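Local coordinates for protein TASOR (Homo sapiens, PDB 6TL1), which serves as a component of the HUSH complex, which maintains H3K9me3-dependent transcriptional silencing, and contributes to it the pseudo-PARP domain described here, at residues A2-P6 and V82-E87; M126-F132 and P201-F207. All blocks are in the same frame, centred on the assembly; numbering follows the deposited sequence.

Contact 1. Residues A2-P6 and V82-E87; sequences ALFQP and VQTICE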
# COMPACT_ATOMS: atom_id res chain seq x y z
N ALA A 2 -10.03 -21.02 -0.71
CA ALA A 2 -8.59 -20.99 -0.93
C ALA A 2 -8.07 -19.54 -0.93
O ALA A 2 -8.27 -18.80 -1.89
CB ALA A 2 -8.23 -21.67 -2.24
N LEU A 3 -7.40 -19.16 0.16
CA LEU A 3 -6.96 -17.78 0.31
C LEU A 3 -5.90 -17.41 -0.73
O LEU A 3 -5.95 -16.32 -1.31
CB LEU A 3 -6.45 -17.55 1.73
CG LEU A 3 -5.93 -16.14 2.06
CD1 LEU A 3 -6.99 -15.10 1.80
CD2 LEU A 3 -5.49 -16.08 3.52
N PHE A 4 -4.96 -18.31 -1.02
CA PHE A 4 -3.89 -18.02 -1.96
C PHE A 4 -4.03 -18.88 -3.20
O PHE A 4 -4.23 -20.10 -3.11
CB PHE A 4 -2.51 -18.26 -1.32
CG PHE A 4 -2.23 -17.35 -0.17
CD1 PHE A 4 -1.91 -16.03 -0.39
CD2 PHE A 4 -2.32 -17.82 1.14
CE1 PHE A 4 -1.66 -15.18 0.67
CE2 PHE A 4 -2.07 -16.97 2.20
CZ PHE A 4 -1.74 -15.65 1.97
N GLN A 5 -3.90 -18.25 -4.37
CA GLN A 5 -3.88 -19.04 -5.59
C GLN A 5 -2.51 -18.92 -6.22
O GLN A 5 -2.18 -17.84 -6.77
CB GLN A 5 -4.98 -18.60 -6.55
CG GLN A 5 -4.77 -19.06 -7.99
CD GLN A 5 -5.50 -18.19 -9.00
OE1 GLN A 5 -6.18 -17.23 -8.63
NE2 GLN A 5 -5.39 -18.54 -10.27
N PRO A 6 -1.65 -19.92 -6.17
CA PRO A 6 -0.34 -19.84 -6.79
C PRO A 6 -0.46 -19.69 -8.31
O PRO A 6 -1.33 -20.30 -8.93
CB PRO A 6 0.35 -21.15 -6.41
CG PRO A 6 -0.41 -21.63 -5.19
CD PRO A 6 -1.82 -21.18 -5.40
N VAL A 82 2.79 -12.72 5.89
CA VAL A 82 1.89 -12.67 4.73
C VAL A 82 0.55 -13.28 5.09
O VAL A 82 -0.51 -12.76 4.72
CB VAL A 82 2.52 -13.40 3.53
CG1 VAL A 82 1.48 -13.58 2.42
CG2 VAL A 82 3.72 -12.64 3.01
N GLN A 83 0.58 -14.41 5.80
CA GLN A 83 -0.65 -15.12 6.15
C GLN A 83 -1.62 -14.24 6.91
O GLN A 83 -2.79 -14.14 6.53
CB GLN A 83 -0.29 -16.36 6.98
CG GLN A 83 -1.50 -17.10 7.58
CD GLN A 83 -2.49 -17.59 6.54
OE1 GLN A 83 -2.09 -18.02 5.46
NE2 GLN A 83 -3.77 -17.54 6.87
N THR A 84 -1.15 -13.56 7.96
CA THR A 84 -2.05 -12.81 8.83
C THR A 84 -2.65 -11.59 8.13
O THR A 84 -3.84 -11.32 8.27
CB THR A 84 -1.31 -12.37 10.09
OG1 THR A 84 -0.76 -13.53 10.73
CG2 THR A 84 -2.27 -11.69 11.04
N ILE A 85 -1.84 -10.85 7.36
CA ILE A 85 -2.37 -9.69 6.66
C ILE A 85 -3.35 -10.10 5.57
O ILE A 85 -4.39 -9.47 5.38
CB ILE A 85 -1.24 -8.80 6.10
CG1 ILE A 85 -0.50 -8.06 7.22
CG2 ILE A 85 -1.79 -7.78 5.12
CD1 ILE A 85 0.69 -8.78 7.79
N CYS A 86 -3.05 -11.17 4.82
CA CYS A 86 -3.98 -11.55 3.76
C CYS A 86 -5.26 -12.15 4.33
O CYS A 86 -6.33 -12.01 3.72
CB CYS A 86 -3.30 -12.51 2.79
SG CYS A 86 -1.95 -11.71 1.87
N GLU A 87 -5.19 -12.78 5.49
CA GLU A 87 -6.39 -13.39 6.03
C GLU A 87 -7.19 -12.39 6.87
O GLU A 87 -8.42 -12.37 6.77
CB GLU A 87 -6.04 -14.62 6.85
CG GLU A 87 -7.12 -15.03 7.83
CD GLU A 87 -6.71 -16.18 8.73
OE1 GLU A 87 -7.57 -16.66 9.49
OE2 GLU A 87 -5.52 -16.56 8.70

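Contact 2. Residues M126-F132 and P201-F207; sequences MGDVVIF and PYAVVSF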
# COMPACT_ATOMS: atom_id res chain seq x y z
N MET A 126 16.14 -11.19 0.10
CA MET A 126 14.92 -11.88 -0.26
C MET A 126 13.77 -11.31 0.56
O MET A 126 13.94 -10.98 1.74
CB MET A 126 15.08 -13.39 -0.03
CG MET A 126 13.78 -14.17 0.00
SD MET A 126 14.03 -15.96 -0.19
CE MET A 126 15.66 -16.11 -0.83
N GLY A 127 12.59 -11.23 -0.05
CA GLY A 127 11.46 -10.62 0.62
C GLY A 127 10.14 -11.04 0.02
O GLY A 127 10.08 -11.63 -1.06
N ASP A 128 9.08 -10.70 0.75
CA ASP A 128 7.70 -10.91 0.32
C ASP A 128 7.01 -9.56 0.26
O ASP A 128 7.09 -8.78 1.22
CB ASP A 128 6.96 -11.81 1.32
CG ASP A 128 7.53 -13.21 1.37
OD1 ASP A 128 7.76 -13.80 0.30
OD2 ASP A 128 7.77 -13.70 2.50
N VAL A 129 6.33 -9.28 -0.84
CA VAL A 129 5.63 -8.01 -1.02
C VAL A 129 4.15 -8.32 -1.24
O VAL A 129 3.80 -9.09 -2.15
CB VAL A 129 6.20 -7.20 -2.19
CG1 VAL A 129 5.44 -5.90 -2.35
CG2 VAL A 129 7.68 -6.94 -1.98
N VAL A 130 3.30 -7.75 -0.39
CA VAL A 130 1.85 -7.81 -0.57
C VAL A 130 1.42 -6.63 -1.42
O VAL A 130 1.84 -5.49 -1.19
CB VAL A 130 1.10 -7.83 0.78
CG1 VAL A 130 -0.43 -7.84 0.57
CG2 VAL A 130 1.45 -9.09 1.56
N ILE A 131 0.66 -6.92 -2.47
CA ILE A 131 0.06 -5.91 -3.32
C ILE A 131 -1.38 -5.72 -2.86
O ILE A 131 -2.17 -6.67 -2.88
CB ILE A 131 0.12 -6.31 -4.80
CG1 ILE A 131 1.58 -6.46 -5.27
CG2 ILE A 131 -0.70 -5.33 -5.65
CD1 ILE A 131 1.71 -6.92 -6.72
N PHE A 132 -1.71 -4.50 -2.45
CA PHE A 132 -3.06 -4.15 -2.04
C PHE A 132 -3.75 -3.39 -3.16
O PHE A 132 -3.15 -2.53 -3.80
CB PHE A 132 -3.05 -3.26 -0.80
CG PHE A 132 -2.53 -3.93 0.42
CD1 PHE A 132 -1.19 -3.89 0.72
CD2 PHE A 132 -3.39 -4.62 1.26
CE1 PHE A 132 -0.70 -4.51 1.86
CE2 PHE A 132 -2.92 -5.26 2.39
CZ PHE A 132 -1.56 -5.21 2.69
N PRO A 201 -5.99 -6.73 0.38
CA PRO A 201 -4.91 -7.52 -0.23
C PRO A 201 -5.36 -8.18 -1.52
O PRO A 201 -6.46 -8.75 -1.60
CB PRO A 201 -4.56 -8.55 0.85
CG PRO A 201 -5.79 -8.68 1.65
CD PRO A 201 -6.44 -7.32 1.65
N TYR A 202 -4.52 -8.07 -2.54
CA TYR A 202 -4.80 -8.52 -3.90
C TYR A 202 -3.83 -9.58 -4.40
O TYR A 202 -4.26 -10.55 -5.05
CB TYR A 202 -4.76 -7.29 -4.83
CG TYR A 202 -4.91 -7.60 -6.30
CD1 TYR A 202 -6.17 -7.80 -6.86
CD2 TYR A 202 -3.79 -7.66 -7.14
CE1 TYR A 202 -6.31 -8.08 -8.20
CE2 TYR A 202 -3.93 -7.95 -8.48
CZ TYR A 202 -5.18 -8.15 -9.01
OH TYR A 202 -5.32 -8.43 -10.36
N ALA A 203 -2.54 -9.45 -4.10
CA ALA A 203 -1.56 -10.42 -4.57
C ALA A 203 -0.35 -10.39 -3.65
O ALA A 203 -0.12 -9.41 -2.93
CB ALA A 203 -1.13 -10.13 -6.02
N VAL A 204 0.43 -11.47 -3.69
CA VAL A 204 1.69 -11.58 -2.96
C VAL A 204 2.75 -12.10 -3.91
O VAL A 204 2.51 -13.05 -4.67
CB VAL A 204 1.56 -12.51 -1.74
CG1 VAL A 204 2.82 -12.44 -0.89
CG2 VAL A 204 0.33 -12.15 -0.91
N VAL A 205 3.93 -11.47 -3.88
CA VAL A 205 5.08 -11.92 -4.65
C VAL A 205 6.26 -12.06 -3.70
O VAL A 205 6.36 -11.37 -2.69
CB VAL A 205 5.44 -10.93 -5.77
CG1 VAL A 205 4.32 -10.86 -6.80
CG2 VAL A 205 5.74 -9.56 -5.18
N SER A 206 7.14 -12.98 -4.04
CA SER A 206 8.43 -13.12 -3.38
C SER A 206 9.50 -12.64 -4.36
O SER A 206 9.43 -12.95 -5.55
CB SER A 206 8.68 -14.56 -2.96
OG SER A 206 7.84 -14.92 -1.88
N PHE A 207 10.48 -11.89 -3.88
CA PHE A 207 11.52 -11.36 -4.74
C PHE A 207 12.90 -11.72 -4.21
O PHE A 207 13.09 -11.99 -3.02
CB PHE A 207 11.43 -9.83 -4.90
CG PHE A 207 11.79 -9.05 -3.65
CD1 PHE A 207 13.11 -8.78 -3.33
CD2 PHE A 207 10.81 -8.54 -2.83
CE1 PHE A 207 13.44 -8.07 -2.19
CE2 PHE A 207 11.13 -7.81 -1.70
CZ PHE A 207 12.45 -7.58 -1.38

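Contact 1. Residues A2-P6 and V82-E87
How an N-terminal segment and a surface helix can meet mainly through side chains is well illustrated by residues 2-6 and 82-87 of this pseudo-PARP domain. Val82 opens the helix and sends CG1 to 3.9 Å from Phe4 CZ, at the tip of the ring. One residue on, Gln83 brings its amide to the rim of the same ring, with Gln83 OE1 lying near the ring plane 3.4 Å from Phe4 CE2. The other end of that amide is held within the helix, Gln83 NE2 donating to Glu87 OE2 at 2.7 Å. A turn after Val82, Cys86 points its CA-to-CB bond toward the N-terminal segment. Its CB comes to 3.6 Å from Phe4 CZ, and its SG sits at the ring edge, 4.9 Å from the Phe4 centroid, a sulfur-aromatic contact. Leu3 CD1 rests 3.7 Å from Cys86 O, a carbonyl that also accepts a hydrogen bond from Asn44. Glu87 ends the contact with its aliphatic part, CB standing 3.7 Å from Leu3 CD2. Strand 4-6 flanks strand 34-42, and Val42 of that strand, with Val204 of strand 199-209, lies against Phe4 and Cys86. The axes of strand 4-6 and helix segment 82-87 come no closer than 12.1 Å; the Phe4 ring reaches across, with Leu3 from just before the strand, and 225 Å² is buried. The interface therefore depends on van der Waals and sulfur-aromatic packing, bordered by a polar Gln-Glu pair.

Contact 2. Residues M126-F132 and P201-F207
Phe207 lays its ring over the backbone of Gly127, whose CA stands 4.0 Å from the Phe207 ring centroid, over the face, in a CH-pi contact. The missing side chain is what admits the ring, since a CB on Gly127 would clash with Phe207 CZ. At the ring edge, Val129 CG2 packs 3.6 Å from Phe207 CE2. Val129 and Val205 then form a hydrogen-bonded antiparallel pair, Val129 N to Val205 O at 2.8 Å and Val205 N to Val129 O at 2.9 Å. They share their face of the sheet with Ile131 and Ala203, and helix 12-22 covers it through Val17 and Leu21. These are neighbouring strands of the domain's five-stranded antiparallel sheet, 126-134 lying between 199-209 and 71-77. The pairing is interrupted by a classic beta bulge: Ile131 O accepts from both Tyr202 N (2.8 Å) and Ala203 N (3.1 Å), so the register slips by one residue and Phe132 comes opposite Pro201. The other face carries Val130 against Val204, CG2 to CG2 at 4.1 Å, where helix 82-88 packs through Val82 and Cys86. Farther along this face, Ser206 OG donates a very short hydrogen bond of 2.5 Å to Asp128 OD1, and the same hydroxyl oxygen is hydrogen-bonded to Arg38 NE of strand 34-42.

Overall arrangement
From the N terminus, the chain lays down edge strand 4-6, passes through helix 12-22, strand 34-42, helix 45-60 and strand 71-77, and returns as helix 82-88, where contact 1 closes a loop of 75 residues. Contact 2 opens only afterwards, at 126-132, and closes at 201-207 over 68 residues that include three of the four strands of the smaller mixed sheet (139-142, 159-162 and 181-184); the two loops are thus in series, neither nested nor crossed. In space they adjoin, their centres about 10 Å apart. Helix 82-88 provides the bridge: its Cys86 SG lies 3.6 Å from Val204 CG2, and its Ile85 CG2 3.5 Å from Phe132 CZ, linking the sheet's edge to its interior.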